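Local atomic coordinates of nucleoprotein (Schmallenberg virus, PDB entry 4JNG), a protein that encapsidates the viral RNA genome and protects it from nucleases, forming the helical nucleocapsid that serves as template for transcription and replication. Residues His94-Tyr99 / Ala145-Phe151; Leu54-Pro60 / Asn75-Tyr81; Val39-Phe43 / Phe66-Phe71. One frame throughout, in Å; residues are numbered along the deposited sequence.

Contact 1 of 3, residues His94-Tyr99 / Ala145-Phe151. With nucleotides of chain A.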
loop_
_atom_site.group_PDB
_atom_site.type_symbol
_atom_site.label_atom_id
_atom_site.label_comp_id
_atom_site.label_asym_id
_atom_site.label_seq_id
_atom_site.Cartn_x
_atom_site.Cartn_y
_atom_site.Cartn_z
ATOM N N HIS B 94 16.853 -11.407 13.489
ATOM C CA HIS B 94 17.911 -10.460 13.261
ATOM C C HIS B 94 19.139 -10.775 14.107
ATOM O O HIS B 94 20.256 -10.761 13.600
ATOM C CB HIS B 94 17.437 -9.032 13.569
ATOM C CG HIS B 94 18.350 -7.980 13.039
ATOM N ND1 HIS B 94 19.264 -7.324 13.831
ATOM C CD2 HIS B 94 18.508 -7.485 11.790
ATOM C CE1 HIS B 94 19.934 -6.457 13.099
ATOM N NE2 HIS B 94 19.499 -6.539 11.856
ATOM N N ARG B 95 18.931 -11.050 15.389
ATOM C CA ARG B 95 20.045 -11.337 16.286
ATOM C C ARG B 95 20.756 -12.630 15.867
ATOM O O ARG B 95 21.981 -12.688 15.817
ATOM C CB ARG B 95 19.564 -11.432 17.731
ATOM C CG ARG B 95 19.163 -10.082 18.344
ATOM C CD ARG B 95 18.840 -10.249 19.821
ATOM N NE ARG B 95 18.375 -9.017 20.436
ATOM C CZ ARG B 95 17.988 -8.884 21.704
ATOM N NH1 ARG B 95 17.990 -9.919 22.540
ATOM N NH2 ARG B 95 17.596 -7.688 22.138
ATOM N N MET B 96 19.949 -13.637 15.550
ATOM C CA MET B 96 20.411 -14.967 15.160
ATOM C C MET B 96 21.337 -14.883 13.949
ATOM O O MET B 96 22.407 -15.489 13.922
ATOM C CB MET B 96 19.177 -15.804 14.836
ATOM C CG MET B 96 19.440 -17.247 14.508
ATOM S SD MET B 96 17.875 -18.089 14.274
ATOM C CE MET B 96 18.563 -19.636 13.687
ATOM N N SER B 97 20.923 -14.089 12.962
ATOM C CA SER B 97 21.714 -13.820 11.773
ATOM C C SER B 97 23.087 -13.231 12.091
ATOM O O SER B 97 24.089 -13.631 11.502
ATOM C CB SER B 97 20.949 -12.874 10.856
ATOM O OG SER B 97 21.704 -12.545 9.710
ATOM N N GLY B 98 23.128 -12.268 13.009
ATOM C CA GLY B 98 24.391 -11.673 13.440
ATOM C C GLY B 98 25.262 -12.665 14.203
ATOM O O GLY B 98 26.471 -12.770 13.958
ATOM N N TYR B 99 24.654 -13.404 15.122
ATOM C CA TYR B 99 25.407 -14.405 15.872
ATOM C C TYR B 99 26.021 -15.448 14.929
ATOM O O TYR B 99 27.208 -15.718 15.030
ATOM C CB TYR B 99 24.549 -15.088 16.939
ATOM C CG TYR B 99 24.037 -14.183 18.041
ATOM C CD1 TYR B 99 24.622 -12.935 18.310
ATOM C CD2 TYR B 99 22.972 -14.584 18.838
ATOM C CE1 TYR B 99 24.144 -12.127 19.330
ATOM C CE2 TYR B 99 22.491 -13.778 19.860
ATOM C CZ TYR B 99 23.082 -12.556 20.102
ATOM O OH TYR B 99 22.596 -11.778 21.123
ATOM N N ALA B 145 25.747 -9.538 6.373
ATOM C CA ALA B 145 24.648 -10.216 7.060
ATOM C C ALA B 145 23.841 -9.250 7.933
ATOM O O ALA B 145 24.411 -8.365 8.570
ATOM C CB ALA B 145 25.172 -11.358 7.908
ATOM N N PRO B 146 22.509 -9.418 7.972
ATOM C CA PRO B 146 21.770 -8.644 8.976
ATOM C C PRO B 146 22.261 -9.047 10.362
ATOM O O PRO B 146 22.561 -10.234 10.589
ATOM C CB PRO B 146 20.313 -9.075 8.766
ATOM C CG PRO B 146 20.267 -9.627 7.386
ATOM C CD PRO B 146 21.615 -10.217 7.120
ATOM N N GLY B 147 22.388 -8.069 11.256
ATOM C CA GLY B 147 22.890 -8.306 12.602
ATOM C C GLY B 147 24.401 -8.274 12.757
ATOM O O GLY B 147 24.892 -8.292 13.877
ATOM N N ALA B 148 25.146 -8.224 11.654
ATOM C CA ALA B 148 26.605 -8.101 11.722
ATOM C C ALA B 148 27.051 -6.763 12.325
ATOM O O ALA B 148 28.149 -6.667 12.875
ATOM C CB ALA B 148 27.222 -8.285 10.344
ATOM N N GLU B 149 26.199 -5.744 12.227
ATOM C CA GLU B 149 26.489 -4.422 12.819
ATOM C C GLU B 149 26.623 -4.429 14.357
ATOM O O GLU B 149 27.166 -3.493 14.946
ATOM C CB GLU B 149 25.460 -3.380 12.347
ATOM C CG GLU B 149 24.091 -3.430 13.015
ATOM C CD GLU B 149 23.236 -4.624 12.623
ATOM O OE1 GLU B 149 23.478 -5.278 11.576
ATOM O OE2 GLU B 149 22.300 -4.905 13.389
ATOM N N MET B 150 26.136 -5.487 15.001
ATOM C CA MET B 150 26.386 -5.716 16.423
ATOM C C MET B 150 27.862 -6.036 16.744
ATOM O O MET B 150 28.247 -6.036 17.917
ATOM C CB MET B 150 25.558 -6.906 16.916
ATOM C CG MET B 150 24.053 -6.768 16.826
ATOM S SD MET B 150 23.257 -8.147 17.685
ATOM C CE MET B 150 23.354 -9.479 16.500
ATOM N N PHE B 151 28.672 -6.335 15.727
ATOM C CA PHE B 151 30.069 -6.710 15.932
ATOM C C PHE B 151 30.993 -5.958 14.977
ATOM O O PHE B 151 31.678 -6.558 14.149
ATOM C CB PHE B 151 30.234 -8.230 15.744
ATOM C CG PHE B 151 29.269 -9.045 16.553
ATOM C CD1 PHE B 151 29.378 -9.099 17.933
ATOM C CD2 PHE B 151 28.244 -9.747 15.939
ATOM C CE1 PHE B 151 28.481 -9.834 18.688
ATOM C CE2 PHE B 151 27.349 -10.491 16.683
ATOM C CZ PHE B 151 27.465 -10.529 18.062
ATOM P P U A 24 17.477 -5.416 18.869
ATOM O OP1 U A 24 17.958 -6.825 18.648
ATOM O OP2 U A 24 18.107 -4.309 18.114
ATOM O "O5'" U A 24 15.917 -5.363 18.570
ATOM C "C5'" U A 24 14.976 -6.164 19.295
ATOM C "C4'" U A 24 13.571 -5.743 18.944
ATOM O "O4'" U A 24 13.272 -4.458 19.562
ATOM C "C3'" U A 24 13.296 -5.515 17.466
ATOM O "O3'" U A 24 13.029 -6.726 16.781
ATOM C "C2'" U A 24 12.084 -4.594 17.519
ATOM O "O2'" U A 24 10.855 -5.231 17.814
ATOM C "C1'" U A 24 12.455 -3.691 18.693
ATOM N N1 U A 24 13.186 -2.476 18.306
ATOM C C2 U A 24 12.447 -1.421 17.804
ATOM O O2 U A 24 11.238 -1.473 17.659
ATOM N N3 U A 24 13.180 -0.310 17.468
ATOM C C4 U A 24 14.544 -0.145 17.583
ATOM O O4 U A 24 15.057 0.920 17.237
ATOM C C5 U A 24 15.238 -1.282 18.107
ATOM C C6 U A 24 14.553 -2.382 18.440
#

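Contact 2 of 3, residues Leu54-Pro60 / Asn75-Tyr81. With nucleotides of chain A.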
loop_
_atom_site.group_PDB
_atom_site.type_symbol
_atom_site.label_atom_id
_atom_site.label_comp_id
_atom_site.label_asym_id
_atom_site.label_seq_id
_atom_site.Cartn_x
_atom_site.Cartn_y
_atom_site.Cartn_z
ATOM N N LEU B 54 7.166 -15.461 10.004
ATOM C CA LEU B 54 7.000 -14.748 11.284
ATOM C C LEU B 54 6.096 -13.508 11.189
ATOM O O LEU B 54 5.335 -13.217 12.110
ATOM C CB LEU B 54 8.376 -14.358 11.862
ATOM C CG LEU B 54 8.965 -15.254 12.965
ATOM C CD1 LEU B 54 8.703 -16.734 12.738
ATOM C CD2 LEU B 54 10.453 -14.996 13.125
ATOM N N HIS B 55 6.185 -12.792 10.071
ATOM C CA HIS B 55 5.370 -11.606 9.839
ATOM C C HIS B 55 3.872 -11.918 9.798
ATOM O O HIS B 55 3.051 -11.065 10.149
ATOM C CB HIS B 55 5.797 -10.914 8.542
ATOM C CG HIS B 55 4.938 -9.750 8.180
ATOM N ND1 HIS B 55 5.247 -8.454 8.533
ATOM C CD2 HIS B 55 3.751 -9.690 7.530
ATOM C CE1 HIS B 55 4.298 -7.645 8.104
ATOM N NE2 HIS B 55 3.376 -8.370 7.495
ATOM N N LYS B 56 3.523 -13.131 9.374
ATOM C CA LYS B 56 2.132 -13.567 9.301
ATOM C C LYS B 56 1.740 -14.549 10.418
ATOM O O LYS B 56 0.605 -15.045 10.444
ATOM C CB LYS B 56 1.836 -14.157 7.909
ATOM C CG LYS B 56 2.054 -15.659 7.745
ATOM C CD LYS B 56 2.031 -16.062 6.272
ATOM C CE LYS B 56 1.297 -17.377 6.049
ATOM N NZ LYS B 56 1.916 -18.503 6.798
ATOM N N THR B 57 2.653 -14.803 11.355
ATOM C CA THR B 57 2.413 -15.798 12.398
ATOM C C THR B 57 2.149 -15.144 13.747
ATOM O O THR B 57 2.941 -14.329 14.215
ATOM C CB THR B 57 3.594 -16.779 12.508
ATOM O OG1 THR B 57 3.796 -17.405 11.241
ATOM C CG2 THR B 57 3.321 -17.836 13.552
ATOM N N ALA B 58 1.041 -15.535 14.375
ATOM C CA ALA B 58 0.548 -14.869 15.577
ATOM C C ALA B 58 0.831 -15.665 16.844
ATOM O O ALA B 58 -0.076 -15.947 17.627
ATOM C CB ALA B 58 -0.945 -14.584 15.444
ATOM N N GLN B 59 2.094 -16.035 17.036
ATOM C CA GLN B 59 2.582 -16.390 18.367
ATOM C C GLN B 59 3.835 -15.580 18.641
ATOM O O GLN B 59 4.681 -15.430 17.763
ATOM C CB GLN B 59 2.862 -17.886 18.537
ATOM C CG GLN B 59 3.528 -18.561 17.355
ATOM C CD GLN B 59 2.528 -19.135 16.378
ATOM O OE1 GLN B 59 1.448 -18.576 16.180
ATOM N NE2 GLN B 59 2.887 -20.247 15.745
ATOM N N PRO B 60 3.948 -15.036 19.861
ATOM C CA PRO B 60 5.070 -14.167 20.186
ATOM C C PRO B 60 6.426 -14.875 20.201
ATOM O O PRO B 60 7.447 -14.194 20.262
ATOM C CB PRO B 60 4.714 -13.653 21.582
ATOM C CG PRO B 60 3.835 -14.716 22.152
ATOM C CD PRO B 60 3.006 -15.155 20.990
ATOM N N ASN B 75 9.379 -13.605 18.107
ATOM C CA ASN B 75 8.721 -13.091 16.920
ATOM C C ASN B 75 8.163 -11.690 17.188
ATOM O O ASN B 75 7.078 -11.555 17.756
ATOM C CB ASN B 75 7.598 -14.043 16.499
ATOM C CG ASN B 75 6.796 -13.531 15.310
ATOM O OD1 ASN B 75 7.138 -12.511 14.689
ATOM N ND2 ASN B 75 5.714 -14.242 14.986
ATOM N N ASN B 76 8.929 -10.672 16.793
ATOM C CA ASN B 76 8.504 -9.264 16.841
ATOM C C ASN B 76 8.189 -8.723 15.441
ATOM O O ASN B 76 8.067 -7.514 15.243
ATOM C CB ASN B 76 9.578 -8.398 17.522
ATOM C CG ASN B 76 9.411 -8.330 19.033
ATOM O OD1 ASN B 76 8.740 -9.162 19.633
ATOM N ND2 ASN B 76 10.013 -7.324 19.652
ATOM N N HIS B 77 8.027 -9.627 14.479
ATOM C CA HIS B 77 7.719 -9.247 13.101
ATOM C C HIS B 77 6.223 -9.056 12.862
ATOM O O HIS B 77 5.818 -8.152 12.130
ATOM C CB HIS B 77 8.246 -10.297 12.139
ATOM C CG HIS B 77 9.732 -10.303 12.021
ATOM N ND1 HIS B 77 10.416 -9.394 11.248
ATOM C CD2 HIS B 77 10.667 -11.110 12.574
ATOM C CE1 HIS B 77 11.713 -9.640 11.328
ATOM N NE2 HIS B 77 11.890 -10.676 12.128
ATOM N N PHE B 78 5.417 -9.943 13.444
ATOM C CA PHE B 78 3.969 -9.810 13.399
ATOM C C PHE B 78 3.621 -8.420 13.962
ATOM O O PHE B 78 4.047 -8.083 15.070
ATOM C CB PHE B 78 3.307 -10.937 14.200
ATOM C CG PHE B 78 1.801 -10.934 14.143
ATOM C CD1 PHE B 78 1.136 -11.420 13.028
ATOM C CD2 PHE B 78 1.046 -10.457 15.216
ATOM C CE1 PHE B 78 -0.252 -11.417 12.974
ATOM C CE2 PHE B 78 -0.341 -10.454 15.169
ATOM C CZ PHE B 78 -0.991 -10.933 14.046
ATOM N N PRO B 79 2.887 -7.598 13.183
ATOM C CA PRO B 79 2.677 -6.174 13.513
ATOM C C PRO B 79 2.408 -5.906 14.991
ATOM O O PRO B 79 3.064 -5.063 15.603
ATOM C CB PRO B 79 1.458 -5.783 12.665
ATOM C CG PRO B 79 1.363 -6.809 11.580
ATOM C CD PRO B 79 2.292 -7.951 11.883
ATOM N N GLN B 80 1.466 -6.648 15.556
ATOM C CA GLN B 80 1.071 -6.504 16.960
ATOM C C GLN B 80 2.250 -6.625 17.940
ATOM O O GLN B 80 2.260 -5.970 18.988
ATOM C CB GLN B 80 0.005 -7.555 17.287
ATOM C CG GLN B 80 -0.583 -7.491 18.690
ATOM C CD GLN B 80 -1.655 -8.544 18.914
ATOM O OE1 GLN B 80 -2.327 -8.971 17.976
ATOM N NE2 GLN B 80 -1.827 -8.959 20.162
ATOM N N TYR B 81 3.234 -7.455 17.591
ATOM C CA TYR B 81 4.348 -7.765 18.483
ATOM C C TYR B 81 5.553 -6.831 18.335
ATOM O O TYR B 81 6.512 -6.930 19.107
ATOM C CB TYR B 81 4.797 -9.228 18.272
ATOM C CG TYR B 81 3.690 -10.269 18.423
ATOM C CD1 TYR B 81 2.570 -10.035 19.228
ATOM C CD2 TYR B 81 3.784 -11.502 17.777
ATOM C CE1 TYR B 81 1.570 -10.989 19.357
ATOM C CE2 TYR B 81 2.800 -12.459 17.907
ATOM C CZ TYR B 81 1.693 -12.205 18.693
ATOM O OH TYR B 81 0.721 -13.178 18.810
ATOM P P U A 26 10.608 -6.270 10.057
ATOM O OP1 U A 26 9.777 -7.318 9.417
ATOM O OP2 U A 26 12.072 -6.464 10.181
ATOM O "O5'" U A 26 10.380 -4.879 9.304
ATOM C "C5'" U A 26 9.146 -4.566 8.624
ATOM C "C4'" U A 26 9.213 -3.185 8.001
ATOM O "O4'" U A 26 9.583 -2.214 9.014
ATOM C "C3'" U A 26 10.240 -2.989 6.894
ATOM O "O3'" U A 26 9.736 -3.329 5.604
ATOM C "C2'" U A 26 10.497 -1.484 6.936
ATOM O "O2'" U A 26 9.615 -0.724 6.134
ATOM C "C1'" U A 26 10.321 -1.163 8.422
ATOM N N1 U A 26 11.598 -1.019 9.138
ATOM C C2 U A 26 12.153 0.244 9.212
ATOM O O2 U A 26 11.622 1.231 8.732
ATOM N N3 U A 26 13.349 0.310 9.883
ATOM C C4 U A 26 14.040 -0.733 10.463
ATOM O O4 U A 26 15.111 -0.510 11.031
ATOM C C5 U A 26 13.409 -2.011 10.330
ATOM C C6 U A 26 12.242 -2.109 9.683
ATOM P P U A 25 13.579 -6.963 15.290
ATOM O OP1 U A 25 13.406 -8.400 14.975
ATOM O OP2 U A 25 14.913 -6.330 15.158
ATOM O "O5'" U A 25 12.519 -6.176 14.405
ATOM C "C5'" U A 25 11.134 -6.541 14.432
ATOM C "C4'" U A 25 10.316 -5.430 13.833
ATOM O "O4'" U A 25 10.554 -4.202 14.571
ATOM C "C3'" U A 25 10.665 -5.078 12.397
ATOM O "O3'" U A 25 10.015 -5.995 11.518
ATOM C "C2'" U A 25 10.167 -3.639 12.289
ATOM O "O2'" U A 25 8.785 -3.581 12.014
ATOM C "C1'" U A 25 10.439 -3.096 13.694
ATOM N N1 U A 25 11.635 -2.245 13.840
ATOM C C2 U A 25 11.471 -0.885 13.636
ATOM O O2 U A 25 10.405 -0.387 13.321
ATOM N N3 U A 25 12.607 -0.134 13.808
ATOM C C4 U A 25 13.862 -0.585 14.160
ATOM O O4 U A 25 14.786 0.222 14.279
ATOM C C5 U A 25 13.949 -2.001 14.361
ATOM C C6 U A 25 12.859 -2.763 14.204
ATOM P P U A 24 17.477 -5.416 18.869
ATOM O OP1 U A 24 17.958 -6.825 18.648
ATOM O OP2 U A 24 18.107 -4.309 18.114
ATOM O "O5'" U A 24 15.917 -5.363 18.570
ATOM C "C5'" U A 24 14.976 -6.164 19.295
ATOM C "C4'" U A 24 13.571 -5.743 18.944
ATOM O "O4'" U A 24 13.272 -4.458 19.562
ATOM C "C3'" U A 24 13.296 -5.515 17.466
ATOM O "O3'" U A 24 13.029 -6.726 16.781
ATOM C "C2'" U A 24 12.084 -4.594 17.519
ATOM O "O2'" U A 24 10.855 -5.231 17.814
ATOM C "C1'" U A 24 12.455 -3.691 18.693
ATOM N N1 U A 24 13.186 -2.476 18.306
ATOM C C2 U A 24 12.447 -1.421 17.804
ATOM O O2 U A 24 11.238 -1.473 17.659
ATOM N N3 U A 24 13.180 -0.310 17.468
ATOM C C4 U A 24 14.544 -0.145 17.583
ATOM O O4 U A 24 15.057 0.920 17.237
ATOM C C5 U A 24 15.238 -1.282 18.107
ATOM C C6 U A 24 14.553 -2.382 18.440
HETATM O O HOH W 1 7.310 -11.391 20.764
#

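Contact 3 of 3, residues Val39-Phe43 / Phe66-Phe71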
loop_
_atom_site.group_PDB
_atom_site.type_symbol
_atom_site.label_atom_id
_atom_site.label_comp_id
_atom_site.label_asym_id
_atom_site.label_seq_id
_atom_site.Cartn_x
_atom_site.Cartn_y
_atom_site.Cartn_z
ATOM N N VAL B 39 24.032 -25.868 8.389
ATOM C CA VAL B 39 22.968 -25.236 9.154
ATOM C C VAL B 39 22.948 -23.735 8.862
ATOM O O VAL B 39 21.874 -23.161 8.655
ATOM C CB VAL B 39 23.126 -25.498 10.668
ATOM C CG1 VAL B 39 22.118 -24.694 11.465
ATOM C CG2 VAL B 39 22.959 -26.983 10.960
ATOM N N ALA B 40 24.121 -23.106 8.824
ATOM C CA ALA B 40 24.194 -21.674 8.510
ATOM C C ALA B 40 23.852 -21.429 7.042
ATOM O O ALA B 40 23.259 -20.408 6.707
ATOM C CB ALA B 40 25.565 -21.104 8.841
ATOM N N ARG B 41 24.219 -22.367 6.173
ATOM C CA ARG B 41 23.884 -22.253 4.756
ATOM C C ARG B 41 22.376 -22.147 4.553
ATOM O O ARG B 41 21.900 -21.370 3.730
ATOM C CB ARG B 41 24.407 -23.463 3.975
ATOM C CG ARG B 41 23.798 -23.577 2.588
ATOM C CD ARG B 41 24.183 -24.856 1.861
ATOM N NE ARG B 41 23.454 -24.897 0.601
ATOM C CZ ARG B 41 23.794 -24.230 -0.496
ATOM N NH1 ARG B 41 24.886 -23.468 -0.536
ATOM N NH2 ARG B 41 23.033 -24.337 -1.574
ATOM N N VAL B 42 21.641 -22.986 5.272
ATOM C CA VAL B 42 20.194 -23.016 5.165
ATOM C C VAL B 42 19.599 -21.745 5.783
ATOM O O VAL B 42 18.715 -21.123 5.194
ATOM C CB VAL B 42 19.603 -24.261 5.846
ATOM C CG1 VAL B 42 18.086 -24.197 5.847
ATOM C CG2 VAL B 42 20.064 -25.528 5.136
ATOM N N PHE B 43 20.090 -21.353 6.954
ATOM C CA PHE B 43 19.599 -20.121 7.565
ATOM C C PHE B 43 19.626 -18.961 6.578
ATOM O O PHE B 43 18.591 -18.340 6.333
ATOM C CB PHE B 43 20.371 -19.726 8.821
ATOM C CG PHE B 43 19.897 -18.436 9.412
ATOM C CD1 PHE B 43 18.780 -18.407 10.228
ATOM C CD2 PHE B 43 20.534 -17.240 9.110
ATOM C CE1 PHE B 43 18.315 -17.211 10.747
ATOM C CE2 PHE B 43 20.075 -16.047 9.628
ATOM C CZ PHE B 43 18.964 -16.030 10.454
ATOM N N PHE B 66 16.343 -24.948 11.068
ATOM C CA PHE B 66 17.204 -24.734 9.901
ATOM C C PHE B 66 18.237 -25.860 9.788
ATOM O O PHE B 66 19.055 -26.036 10.681
ATOM C CB PHE B 66 17.943 -23.402 10.014
ATOM C CG PHE B 66 17.039 -22.209 10.012
ATOM C CD1 PHE B 66 16.588 -21.668 8.818
ATOM C CD2 PHE B 66 16.634 -21.626 11.204
ATOM C CE1 PHE B 66 15.748 -20.563 8.814
ATOM C CE2 PHE B 66 15.791 -20.530 11.204
ATOM C CZ PHE B 66 15.350 -19.998 10.008
ATOM N N GLY B 67 18.205 -26.600 8.684
ATOM C CA GLY B 67 19.111 -27.739 8.465
ATOM C C GLY B 67 19.143 -28.685 9.651
ATOM O O GLY B 67 20.211 -29.084 10.113
ATOM N N GLY B 68 17.965 -29.010 10.173
ATOM C CA GLY B 68 17.843 -29.996 11.242
ATOM C C GLY B 68 18.006 -29.482 12.659
ATOM O O GLY B 68 17.677 -30.199 13.603
ATOM N N VAL B 69 18.505 -28.255 12.828
ATOM C CA VAL B 69 18.700 -27.689 14.164
ATOM C C VAL B 69 17.539 -26.743 14.495
ATOM O O VAL B 69 17.260 -25.826 13.721
ATOM C CB VAL B 69 20.036 -26.923 14.265
ATOM C CG1 VAL B 69 20.196 -26.316 15.650
ATOM C CG2 VAL B 69 21.199 -27.862 13.964
ATOM N N LYS B 70 16.897 -26.969 15.645
ATOM C CA LYS B 70 15.722 -26.199 16.081
ATOM C C LYS B 70 16.073 -25.035 17.010
ATOM O O LYS B 70 16.674 -25.244 18.058
ATOM C CB LYS B 70 14.721 -27.096 16.821
ATOM C CG LYS B 70 13.440 -26.343 17.191
ATOM C CD LYS B 70 12.557 -27.116 18.155
ATOM C CE LYS B 70 11.355 -27.726 17.456
ATOM N NZ LYS B 70 10.818 -28.885 18.218
ATOM N N PHE B 71 15.631 -23.834 16.642
ATOM C CA PHE B 71 15.893 -22.608 17.400
ATOM C C PHE B 71 14.595 -21.999 17.914
ATOM O O PHE B 71 13.619 -21.914 17.175
ATOM C CB PHE B 71 16.560 -21.574 16.502
ATOM C CG PHE B 71 17.889 -22.000 15.970
ATOM C CD1 PHE B 71 17.974 -22.796 14.836
ATOM C CD2 PHE B 71 19.060 -21.591 16.593
ATOM C CE1 PHE B 71 19.204 -23.201 14.347
ATOM C CE2 PHE B 71 20.293 -21.992 16.109
ATOM C CZ PHE B 71 20.365 -22.796 14.984
#

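Contact 1 of 3, residues His94-Tyr99 / Ala145-Phe151
S97 of helix 93-110 is hydrogen-bonded to P146 of the loop 145-151: S97 OG donates to P146 O over 2.6 Å, 22° off the carbonyl plane. With OG anti to the S97 backbone N (chi1 178°), the hydroxyl also lies against the proline ring, 3.5 Å from P146 CD. Beside this bond the two backbones are in direct contact. G98 CA comes within 3.4 Å of G147 O in a CA-H...O contact, and neither glycine has space for a CB. G147 sits in a type II beta turn from A145 to A148, at backbone angles that by themselves call for glycine. M150 bends at its last torsion and lays CE 3.6 Å from R95 O and 4.0 Å from Y99 CE1; its SD makes an oblique Met-aromatic contact, 5.4 Å from the Y99 ring centroid. F151 CZ meets the edge of the Y99 ring at CD1, 3.7 Å away. R95 leaves the helix away from the loop and turns to the RNA: NE gives a nearly straight bond (168°) to OP1 of U24 of chain A, 2.9 Å, NH2 bonds a further RNA phosphate, NH1 is held by the carbonyls of P87 and A90, and F18 adds a cation-pi contact.

Contact 2 of 3, residues Leu54-Pro60 / Asn75-Tyr81
The Y81 ring is sandwiched between P60 CB, over the centre of one face, and CD2 of F78, from its own segment, over the centre of the other. Its edge is turned to the A58-Q59 peptide, and CE2 lies 3.4 Å from P60 N. The F78 ring has A58 CB over one face, displaced toward the rim, in a CH-pi contact 4.1 Å from the ring centroid. With CG anti to the backbone N (chi1 -176°), F78 reaches along 54-60 and passes T57 O and H55 O obliquely. P79 CD lies over a face of the H55 imidazole.

The flat amide of N75 runs antiparallel to the L54 side chain and enters the turn of chain at 54-60. Its ND2 faces three carbonyls: L54 O at 3.1 Å, and T57 O and Q59 O through weak bonds with poorer angles. The other end of the amide, OD1, turns back on its own segment, accepting from H77 N at 3.0 Å and weakly from F78 N. Both ends of this buried group are therefore engaged, and its rotation is fixed. N75 N adds a backbone bond to P60 O, 3.0 Å.

H77 extends the contact to the RNA. Its ring has OP1 of U26 of chain A at the edge, in plane, bonded to ND1 at 2.8 Å, and C5' of U25 of chain A over one face; L54 CD2 packs obliquely beside it. N76 ND2, also bonded to N84 O, donates to O2' of U24 of chain A, 2.9 Å. The N75 OD1 to H77 N bond defines an Asx turn, which here presents an RNA-binding histidine to the phosphate backbone.

Contact 3 of 3, residues Val39-Phe43 / Phe66-Phe71
V39, V42 and F43 of helix 37-45 pack against a beta hairpin whose strands 61-66 and 69-74 are joined by a type I' turn from F66 to V69. The turn is closed by F66 N to V69 O and V69 N to F66 O, and G67 and G68 at its corners both have positive phi. No hydrogen bond joins 39-43 to 66-71.

The aromatic interaction is a T-shaped pair: the edge of F43 points at the face of F66, centroids 5.0 Å apart and planes at 68°. F43 CD1 stands over the centre of the F66 ring. The F66 ring also lies along the helix backbone, with CD1 3.6 Å from F43 CA. F7 of a second subunit stacks on F66, whose backbone pairs in a parallel beta ladder with a strand of that chain, so the sheet continues across the interface.

Aliphatic packing comes from the two valines. V42 CG1 meets the edge of the F66 ring and sits 3.7 Å from G67 N, where the missing side chain lets helix and turn come close. V39 divides its methyls: CG1, anti to the backbone N (chi1 173°), reaches 3.4 Å from F66 O and faces the edge of the F71 ring, whereas CG2 turns to the end of the hairpin, 3.6 Å from G67 O and 3.6 Å from V69 CG2.

In the fold
Along the chain from the N terminus, helix 37-45 is the first element to take part, in contact 3; helix 47-56 follows and leads into 54-60 of contact 2. The hairpin of strands 61-66 and 69-74 then returns to helix 37-45, closing contact 3, and 75-81 returns to 54-60, closing contact 2. These two contacts thus cross, and both touch a second subunit. Contact 1 comes after them in series, joining helix 93-110 to the loop ahead of helix 158-168. It touches contact 3 through M96, which packs on F43, F66 and F71, and through S97, which packs on F43. Contacts 1 and 2 do not touch, but both reach the bound RNA.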